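Local coordinates for protein Beta/alpha-amylase (Paenibacillus polymyxa, PDB 3VOC) that hydrolyses alpha-1,4-glucosidic linkages of starch-like polysaccharides, its family 14 beta-amylase domain, the piece described here, releasing maltose from non-reducing chain ends, at residues 129-132 / 133-137; 254-257 / 258-262; 367-370 / 371-374. All coordinates share one frame; numbering follows the deposited sequence.

How the contacts relate
The three contacts follow one another along the chain, each within a single helix around the eight-stranded parallel barrel of the family 14 domain. Contact 1 lies on helix 127-144 and contact 2 on helix 240-268. Their centres are about 12 Å apart and their side chains pack together: Tyr133 CD2 meets Ile260 CG2 at 3.4 Å, and Thr129 CG2 meets His256 CE1 at 3.8 Å. Contact 3, on helix 367-378, is on the opposite side of the chain's centre, its centre about 38 Å from that of contact 1 and about 32 Å from that of contact 2. The helix that supplies two calcium ligands thus also packs on helix 240-268, while contact 3 belongs to the last beta-alpha-beta unit of the barrel.

Contact 1: 129-132 / 133-137; sequences TGKQ and YDELY. With CA (calcium ion), chain B.
Gln132 and Glu135, one helical turn apart, bind the same calcium ion: Gln132 OE1 lies 2.3 Å and Glu135 OE1 2.2 Å from the metal. The two oxygens approach each other to 3.1 Å because both are ligands, and the amide and carboxylate planes stand 84° apart. A bend in the Gln132 chain (chi2 -60°) directs its carbonyl to the ion, whereas Glu135 reaches it with an extended chain. A water on the calcium also donates to the backbone oxygen Gln132 O (2.8 Å), which accepts Leu136 N as well; the helix backbone therefore supports the coordination shell indirectly. Glu48, Asp52 and Asn53 supply further ligands. On another side of the helix, the methyl CG2 of Thr129 makes a CH-pi contact over one face of the Tyr133 ring, 4.0 Å from its centroid and 24° off the normal. Thr129 CG2 is anti to its own backbone N, which leaves OG1 for a hydrogen bond to Ser123 O. Four i to i+4 backbone bonds, from Tyr133 N to Thr129 O through Leu136 N to Gln132 O, link the two turns. Tyr137 packs on Ile260 of helix 240-268, while Leu136 lies against Ile78 of strand 73-79 and Trp44 of helix 44-47.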
ATOM      1  N   THR A 129     -12.329  11.966   3.929  1.00 17.90           N
ATOM      2  CA  THR A 129     -11.728  10.676   3.566  1.00 17.18           C
ATOM      3  C   THR A 129     -12.192   9.547   4.501  1.00 16.96           C
ATOM      4  O   THR A 129     -12.693   8.523   4.035  1.00 16.18           O
ATOM      5  CB  THR A 129     -10.188  10.754   3.520  1.00 17.41           C
ATOM      6  OG1 THR A 129      -9.792  11.701   2.516  1.00 14.90           O
ATOM      7  CG2 THR A 129      -9.580   9.365   3.176  1.00 17.14           C
ATOM      8  N   GLY A 130     -12.024   9.747   5.809  1.00 17.34           N
ATOM      9  CA  GLY A 130     -12.431   8.743   6.818  1.00 16.91           C
ATOM     10  C   GLY A 130     -13.898   8.371   6.695  1.00 16.76           C
ATOM     11  O   GLY A 130     -14.259   7.187   6.738  1.00 16.95           O
ATOM     12  N   LYS A 131     -14.739   9.383   6.513  1.00 16.97           N
ATOM     13  CA  LYS A 131     -16.186   9.188   6.399  1.00 17.44           C
ATOM     14  C   LYS A 131     -16.493   8.353   5.166  1.00 16.97           C
ATOM     15  O   LYS A 131     -17.241   7.388   5.248  1.00 16.35           O
ATOM     16  CB  LYS A 131     -16.923  10.541   6.319  1.00 18.21           C
ATOM     17  CG  LYS A 131     -18.445  10.399   6.269  1.00 22.17           C
ATOM     18  CD  LYS A 131     -19.161  11.750   6.227  1.00 28.01           C
ATOM     19  CE  LYS A 131     -20.673  11.539   6.263  1.00 30.63           C
ATOM     20  NZ  LYS A 131     -21.397  12.759   5.813  1.00 33.34           N
ATOM     21  N   GLN A 132     -15.926   8.737   4.022  1.00 16.48           N
ATOM     22  CA  GLN A 132     -16.124   7.966   2.786  1.00 16.42           C
ATOM     23  C   GLN A 132     -15.704   6.495   2.918  1.00 16.44           C
ATOM     24  O   GLN A 132     -16.428   5.610   2.469  1.00 16.50           O
ATOM     25  CB  GLN A 132     -15.436   8.628   1.588  1.00 16.81           C
ATOM     26  CG  GLN A 132     -16.124   9.916   1.100  1.00 17.67           C
ATOM     27  CD  GLN A 132     -17.568   9.712   0.643  1.00 18.86           C
ATOM     28  OE1 GLN A 132     -17.930   8.665   0.093  1.00 16.94           O
ATOM     29  NE2 GLN A 132     -18.395  10.730   0.857  1.00 20.84           N
ATOM     30  N   TYR A 133     -14.559   6.224   3.548  1.00 15.87           N
ATOM     31  CA  TYR A 133     -14.105   4.834   3.677  1.00 16.02           C
ATOM     32  C   TYR A 133     -15.014   4.069   4.633  1.00 15.97           C
ATOM     33  O   TYR A 133     -15.306   2.902   4.420  1.00 15.78           O
ATOM     34  CB  TYR A 133     -12.660   4.752   4.178  1.00 15.25           C
ATOM     35  CG  TYR A 133     -11.557   5.172   3.186  1.00 15.98           C
ATOM     36  CD1 TYR A 133     -11.804   6.065   2.135  1.00 16.59           C
ATOM     37  CD2 TYR A 133     -10.255   4.715   3.355  1.00 15.68           C
ATOM     38  CE1 TYR A 133     -10.773   6.450   1.263  1.00 16.79           C
ATOM     39  CE2 TYR A 133      -9.221   5.097   2.489  1.00 15.63           C
ATOM     40  CZ  TYR A 133      -9.490   5.976   1.459  1.00 16.26           C
ATOM     41  OH  TYR A 133      -8.469   6.367   0.627  1.00 16.98           O
ATOM     42  N   ASP A 134     -15.441   4.742   5.696  1.00 16.63           N
ATOM     43  CA  ASP A 134     -16.387   4.157   6.665  1.00 17.42           C
ATOM     44  C   ASP A 134     -17.676   3.710   5.955  1.00 17.11           C
ATOM     45  O   ASP A 134     -18.135   2.579   6.156  1.00 16.88           O
ATOM     46  CB  ASP A 134     -16.661   5.175   7.792  1.00 18.32           C
ATOM     47  CG  ASP A 134     -17.467   4.594   8.958  1.00 21.22           C
ATOM     48  OD1 ASP A 134     -17.510   3.364   9.150  1.00 23.02           O
ATOM     49  OD2 ASP A 134     -18.044   5.402   9.705  1.00 25.97           O
ATOM     50  N   GLU A 135     -18.253   4.576   5.116  1.00 16.52           N
ATOM     51  CA  GLU A 135     -19.446   4.205   4.340  1.00 16.22           C
ATOM     52  C   GLU A 135     -19.188   3.027   3.399  1.00 16.12           C
ATOM     53  O   GLU A 135     -20.043   2.156   3.239  1.00 15.89           O
ATOM     54  CB  GLU A 135     -19.950   5.377   3.492  1.00 16.22           C
ATOM     55  CG  GLU A 135     -20.378   6.613   4.293  1.00 16.33           C
ATOM     56  CD  GLU A 135     -20.601   7.820   3.399  1.00 17.12           C
ATOM     57  OE1 GLU A 135     -19.919   7.948   2.350  1.00 15.87           O
ATOM     58  OE2 GLU A 135     -21.458   8.655   3.747  1.00 18.66           O
ATOM     59  N   LEU A 136     -18.018   3.028   2.752  1.00 15.42           N
ATOM     60  CA  LEU A 136     -17.688   1.969   1.790  1.00 14.84           C
ATOM     61  C   LEU A 136     -17.479   0.621   2.505  1.00 14.96           C
ATOM     62  O   LEU A 136     -17.921  -0.439   2.020  1.00 14.84           O
ATOM     63  CB  LEU A 136     -16.440   2.365   0.981  1.00 15.03           C
ATOM     64  CG  LEU A 136     -15.857   1.310   0.029  1.00 14.91           C
ATOM     65  CD1 LEU A 136     -16.855   1.020  -1.083  1.00 15.46           C
ATOM     66  CD2 LEU A 136     -14.537   1.786  -0.545  1.00 15.83           C
ATOM     67  N   TYR A 137     -16.815   0.654   3.659  1.00 14.16           N
ATOM     68  CA  TYR A 137     -16.573  -0.580   4.422  1.00 14.02           C
ATOM     69  C   TYR A 137     -17.902  -1.130   4.946  1.00 14.35           C
ATOM     70  O   TYR A 137     -18.134  -2.347   4.952  1.00 14.22           O
ATOM     71  CB  TYR A 137     -15.610  -0.336   5.591  1.00 14.07           C
ATOM     72  CG  TYR A 137     -14.180   0.105   5.238  1.00 13.78           C
ATOM     73  CD1 TYR A 137     -13.677   0.004   3.946  1.00 13.87           C
ATOM     74  CD2 TYR A 137     -13.333   0.601   6.230  1.00 13.12           C
ATOM     75  CE1 TYR A 137     -12.348   0.402   3.652  1.00 14.30           C
ATOM     76  CE2 TYR A 137     -12.014   0.996   5.954  1.00 14.16           C
ATOM     77  CZ  TYR A 137     -11.536   0.896   4.670  1.00 13.43           C
ATOM     78  OH  TYR A 137     -10.246   1.284   4.409  1.00 15.66           O
TER
HETATM   79 CA    CA B 501     -19.862   7.368   0.178  1.00 17.47          CA
HETATM   80  O   HOH W   1     -18.417   5.562   0.539  1.00 14.99           O

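Contact 2: 254-257 / 258-262; sequences EKHL and GVIGA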
ATOM      1  N   GLU A 254       0.417   7.806   9.454  1.00 13.27           N
ATOM      2  CA  GLU A 254       0.120   7.017  10.655  1.00 13.87           C
ATOM      3  C   GLU A 254      -1.298   7.290  11.162  1.00 13.91           C
ATOM      4  O   GLU A 254      -2.028   6.359  11.509  1.00 13.00           O
ATOM      5  CB  GLU A 254       1.138   7.280  11.766  1.00 13.38           C
ATOM      6  CG  GLU A 254       2.543   6.794  11.428  1.00 14.13           C
ATOM      7  CD  GLU A 254       3.595   7.354  12.367  1.00 14.41           C
ATOM      8  OE1 GLU A 254       3.462   8.509  12.807  1.00 17.31           O
ATOM      9  OE2 GLU A 254       4.569   6.649  12.653  1.00 14.53           O
ATOM     10  N   LYS A 255      -1.690   8.564  11.187  1.00 14.57           N
ATOM     11  CA  LYS A 255      -3.045   8.905  11.611  1.00 15.40           C
ATOM     12  C   LYS A 255      -4.079   8.326  10.640  1.00 15.19           C
ATOM     13  O   LYS A 255      -5.129   7.819  11.057  1.00 14.56           O
ATOM     14  CB  LYS A 255      -3.232  10.417  11.742  1.00 16.33           C
ATOM     15  CG  LYS A 255      -4.647  10.787  12.211  1.00 19.43           C
ATOM     16  CD  LYS A 255      -4.755  12.255  12.603  1.00 26.34           C
ATOM     17  CE  LYS A 255      -6.178  12.598  13.051  1.00 28.97           C
ATOM     18  NZ  LYS A 255      -6.391  14.077  13.151  1.00 31.37           N
ATOM     19  N   HIS A 256      -3.751   8.362   9.351  1.00 14.54           N
ATOM     20  CA  HIS A 256      -4.617   7.799   8.336  1.00 14.69           C
ATOM     21  C   HIS A 256      -4.811   6.294   8.578  1.00 14.53           C
ATOM     22  O   HIS A 256      -5.932   5.792   8.508  1.00 14.59           O
ATOM     23  CB  HIS A 256      -4.018   8.062   6.949  1.00 14.70           C
ATOM     24  CG  HIS A 256      -4.868   7.575   5.815  1.00 15.13           C
ATOM     25  ND1 HIS A 256      -6.162   8.004   5.616  1.00 13.26           N
ATOM     26  CD2 HIS A 256      -4.593   6.720   4.804  1.00 13.98           C
ATOM     27  CE1 HIS A 256      -6.657   7.413   4.543  1.00 16.55           C
ATOM     28  NE2 HIS A 256      -5.726   6.626   4.032  1.00 14.56           N
ATOM     29  N   LEU A 257      -3.713   5.588   8.865  1.00 14.13           N
ATOM     30  CA  LEU A 257      -3.786   4.152   9.152  1.00 14.25           C
ATOM     31  C   LEU A 257      -4.720   3.900  10.334  1.00 13.87           C
ATOM     32  O   LEU A 257      -5.540   2.977  10.301  1.00 14.33           O
ATOM     33  CB  LEU A 257      -2.402   3.582   9.453  1.00 14.08           C
ATOM     34  CG  LEU A 257      -2.288   2.059   9.579  1.00 14.82           C
ATOM     35  CD1 LEU A 257      -2.526   1.387   8.218  1.00 16.11           C
ATOM     36  CD2 LEU A 257      -0.894   1.690  10.140  1.00 15.75           C
ATOM     37  N   GLY A 258      -4.579   4.725  11.371  1.00 13.83           N
ATOM     38  CA  GLY A 258      -5.448   4.662  12.558  1.00 14.47           C
ATOM     39  C   GLY A 258      -6.921   4.841  12.206  1.00 15.20           C
ATOM     40  O   GLY A 258      -7.796   4.102  12.688  1.00 15.04           O
ATOM     41  N   VAL A 259      -7.198   5.838  11.376  1.00 14.89           N
ATOM     42  CA  VAL A 259      -8.563   6.152  10.984  1.00 15.95           C
ATOM     43  C   VAL A 259      -9.188   5.003  10.170  1.00 15.59           C
ATOM     44  O   VAL A 259     -10.284   4.552  10.478  1.00 14.53           O
ATOM     45  CB  VAL A 259      -8.613   7.483  10.193  1.00 15.91           C
ATOM     46  CG1 VAL A 259      -9.969   7.660   9.504  1.00 16.69           C
ATOM     47  CG2 VAL A 259      -8.313   8.655  11.129  1.00 18.28           C
ATOM     48  N   ILE A 260      -8.477   4.522   9.149  1.00 15.59           N
ATOM     49  CA  ILE A 260      -9.031   3.484   8.269  1.00 15.25           C
ATOM     50  C   ILE A 260      -9.076   2.135   8.973  1.00 15.15           C
ATOM     51  O   ILE A 260      -9.993   1.352   8.760  1.00 15.46           O
ATOM     52  CB  ILE A 260      -8.330   3.426   6.879  1.00 15.51           C
ATOM     53  CG1 ILE A 260      -6.891   2.909   6.992  1.00 16.24           C
ATOM     54  CG2 ILE A 260      -8.385   4.824   6.241  1.00 15.80           C
ATOM     55  CD1 ILE A 260      -6.139   2.792   5.645  1.00 17.59           C
ATOM     56  N   GLY A 261      -8.102   1.893   9.845  1.00 14.81           N
ATOM     57  CA  GLY A 261      -8.076   0.678  10.648  1.00 14.28           C
ATOM     58  C   GLY A 261      -9.281   0.616  11.578  1.00 14.87           C
ATOM     59  O   GLY A 261      -9.910  -0.425  11.718  1.00 14.82           O
ATOM     60  N   ALA A 262      -9.593   1.735  12.223  1.00 15.32           N
ATOM     61  CA  ALA A 262     -10.694   1.783  13.178  1.00 16.16           C
ATOM     62  C   ALA A 262     -12.020   1.621  12.442  1.00 16.61           C
ATOM     63  O   ALA A 262     -12.912   0.908  12.909  1.00 16.72           O
ATOM     64  CB  ALA A 262     -10.651   3.096  13.983  1.00 16.69           C
TER
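His256 and Ile260 meet one turn apart on the long helix 240-268, part of the helical layer outside the TIM barrel. The backbone interactions are regular alpha-helical i to i+4 bonds, four of them in succession: Gly258 N to Glu254 O, Val259 N to Lys255 O, Ile260 N to His256 O and Gly261 N to Leu257 O. The third is the straightest, with an N-H...O angle of 170°; Gly261 N to Leu257 O is the shortest of the four, at 2.8 Å. Van der Waals packing follows the same spacing: the Val259 methyl CG2 rests on the backbone oxygen Lys255 O, 3.3 Å away. Leu257 packs on Phe312 and Lys311 of helix 305-315. The polar end of Glu254 is paired with Arg307 of that helix and with Gln250. The side bearing His256 and Ile260 instead meets helix 127-144. The aromatic interaction is a CH-pi contact in which CG2 of Ile260 sits over one face of the imidazole, 3.9 Å from its centroid and 27° off the normal. With CG1 between backbone N and carbonyl carbon (chi1 69°), CG2 falls anti to the carbonyl carbon, over the ring. Ile260 CG2 is displaced toward the rim, where His256 CE1 is its nearest ring atom at 3.5 Å.

Contact 3: 367-370 / 371-374; sequences SGFQ and KIEE
Helix 367-378 connects strand 356-359 to strand 383-386 in a beta-alpha-beta unit of the TIM barrel, and the contact lies in the N-terminal part of the helix. Phe369 and Ile372 form the apolar side: their side chains lie alongside and point the same way, with Ile372 CD1 at the edge of the phenyl ring, near its plane, 4.1 Å from Phe369 CD1. Ile372 CG1 lies anti to its own carbonyl carbon (chi1 -66°), a setting that brings the chain back over the preceding turn, where CG1 is 3.3 Å from Gly368 O. The pair faces the barrel, Phe369 touching Leu386 and Ile372 touching Phe384; Tyr409 and Ile410 of helix 403-411 pack beside it. Ile372 also comes within about 4 Å, side chain to side chain, of Asn360, which probably binds substrate, as in related enzymes.

Four i to i+4 backbone bonds run from Lys371 N to Ser367 O through to Glu374 N to Gln370 O. Gln370 O is hydrated besides: one water donates to it at 2.7 Å and to Glu373 OE1 at 2.6 Å, bridging carbonyl and carboxylate. A second water donates to Glu374 OE2 and only weakly to Gln370 O. Lys371, bent at chi2 and chi4, curls round to place NZ 2.8 Å from Glu374 OE2, on the syn lone pair, in a salt bridge.

Glu373 OE2 pairs with Lys413 and Glu374 OE1 with Lys378. Glu373 is thus met by one lysine and a water, Glu374 by two lysines, one at each oxygen, and a water, an arrangement that would probably stabilise the ionised forms and offset the adjacent negative charges.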
ATOM      1  N   SER A 367      14.711 -18.392  -9.680  1.00 24.13           N
ATOM      2  CA  SER A 367      15.422 -17.948  -8.471  1.00 24.38           C
ATOM      3  C   SER A 367      14.566 -17.070  -7.559  1.00 23.08           C
ATOM      4  O   SER A 367      14.774 -17.043  -6.335  1.00 22.78           O
ATOM      5  CB  SER A 367      16.682 -17.162  -8.862  1.00 24.98           C
ATOM      6  OG  SER A 367      17.575 -17.992  -9.590  1.00 29.50           O
ATOM      7  N   GLY A 368      13.617 -16.348  -8.158  1.00 21.44           N
ATOM      8  CA  GLY A 368      12.664 -15.525  -7.400  1.00 19.98           C
ATOM      9  C   GLY A 368      11.936 -16.302  -6.316  1.00 19.32           C
ATOM     10  O   GLY A 368      11.779 -15.811  -5.194  1.00 19.64           O
ATOM     11  N   PHE A 369      11.526 -17.533  -6.638  1.00 18.40           N
ATOM     12  CA  PHE A 369      10.831 -18.382  -5.680  1.00 18.45           C
ATOM     13  C   PHE A 369      11.727 -18.786  -4.503  1.00 18.16           C
ATOM     14  O   PHE A 369      11.259 -18.894  -3.375  1.00 17.37           O
ATOM     15  CB  PHE A 369      10.201 -19.614  -6.371  1.00 17.73           C
ATOM     16  CG  PHE A 369       9.090 -19.268  -7.352  1.00 19.34           C
ATOM     17  CD1 PHE A 369       8.179 -18.258  -7.066  1.00 19.38           C
ATOM     18  CD2 PHE A 369       8.949 -19.965  -8.549  1.00 19.22           C
ATOM     19  CE1 PHE A 369       7.154 -17.931  -7.968  1.00 22.21           C
ATOM     20  CE2 PHE A 369       7.922 -19.645  -9.448  1.00 20.58           C
ATOM     21  CZ  PHE A 369       7.033 -18.627  -9.158  1.00 18.89           C
ATOM     22  N   GLN A 370      13.013 -18.998  -4.776  1.00 18.56           N
ATOM     23  CA  GLN A 370      13.980 -19.373  -3.734  1.00 19.63           C
ATOM     24  C   GLN A 370      14.235 -18.188  -2.811  1.00 18.84           C
ATOM     25  O   GLN A 370      14.380 -18.355  -1.599  1.00 18.90           O
ATOM     26  CB  GLN A 370      15.308 -19.846  -4.351  1.00 20.17           C
ATOM     27  CG  GLN A 370      15.149 -20.739  -5.576  1.00 25.84           C
ATOM     28  CD  GLN A 370      16.462 -21.019  -6.325  1.00 31.92           C
ATOM     29  OE1 GLN A 370      17.555 -20.706  -5.845  1.00 35.29           O
ATOM     30  NE2 GLN A 370      16.347 -21.617  -7.514  1.00 34.59           N
ATOM     31  N   LYS A 371      14.298 -16.981  -3.377  1.00 18.59           N
ATOM     32  CA  LYS A 371      14.395 -15.786  -2.542  1.00 18.58           C
ATOM     33  C   LYS A 371      13.165 -15.599  -1.659  1.00 17.55           C
ATOM     34  O   LYS A 371      13.300 -15.306  -0.475  1.00 16.78           O
ATOM     35  CB  LYS A 371      14.682 -14.526  -3.361  1.00 19.35           C
ATOM     36  CG  LYS A 371      16.098 -13.986  -3.133  1.00 24.36           C
ATOM     37  CD  LYS A 371      16.209 -13.326  -1.751  1.00 27.82           C
ATOM     38  CE  LYS A 371      17.552 -12.655  -1.541  1.00 31.05           C
ATOM     39  NZ  LYS A 371      18.675 -13.633  -1.339  1.00 33.58           N
ATOM     40  N   ILE A 372      11.975 -15.798  -2.231  1.00 16.51           N
ATOM     41  CA  ILE A 372      10.743 -15.693  -1.455  1.00 15.50           C
ATOM     42  C   ILE A 372      10.767 -16.732  -0.342  1.00 16.30           C
ATOM     43  O   ILE A 372      10.438 -16.427   0.803  1.00 16.30           O
ATOM     44  CB  ILE A 372       9.455 -15.860  -2.322  1.00 15.58           C
ATOM     45  CG1 ILE A 372       9.324 -14.686  -3.311  1.00 13.63           C
ATOM     46  CG2 ILE A 372       8.205 -15.900  -1.422  1.00 14.31           C
ATOM     47  CD1 ILE A 372       8.486 -15.015  -4.534  1.00 14.43           C
ATOM     48  N   GLU A 373      11.156 -17.959  -0.691  1.00 16.70           N
ATOM     49  CA  GLU A 373      11.246 -19.041   0.282  1.00 17.12           C
ATOM     50  C   GLU A 373      12.141 -18.666   1.463  1.00 16.88           C
ATOM     51  O   GLU A 373      11.780 -18.913   2.610  1.00 16.99           O
ATOM     52  CB  GLU A 373      11.777 -20.332  -0.351  1.00 17.13           C
ATOM     53  CG  GLU A 373      11.718 -21.518   0.620  1.00 18.22           C
ATOM     54  CD  GLU A 373      12.540 -22.701   0.150  1.00 21.95           C
ATOM     55  OE1 GLU A 373      13.653 -22.482  -0.370  1.00 21.99           O
ATOM     56  OE2 GLU A 373      12.074 -23.848   0.315  1.00 22.74           O
ATOM     57  N   GLU A 374      13.300 -18.084   1.173  1.00 17.26           N
ATOM     58  CA  GLU A 374      14.225 -17.632   2.226  1.00 17.61           C
ATOM     59  C   GLU A 374      13.544 -16.642   3.181  1.00 17.29           C
ATOM     60  O   GLU A 374      13.630 -16.786   4.404  1.00 16.97           O
ATOM     61  CB  GLU A 374      15.505 -17.040   1.598  1.00 18.23           C
ATOM     62  CG  GLU A 374      16.395 -16.233   2.558  1.00 19.95           C
ATOM     63  CD  GLU A 374      17.157 -15.093   1.865  1.00 23.63           C
ATOM     64  OE1 GLU A 374      17.496 -14.083   2.524  1.00 21.81           O
ATOM     65  OE2 GLU A 374      17.432 -15.209   0.657  1.00 27.13           O
TER
HETATM   66  O   HOH W   2      15.452 -20.619  -0.498  1.00 29.00           O
HETATM   67  O   HOH W   3      17.748 -17.451  -1.669  1.00 45.29           O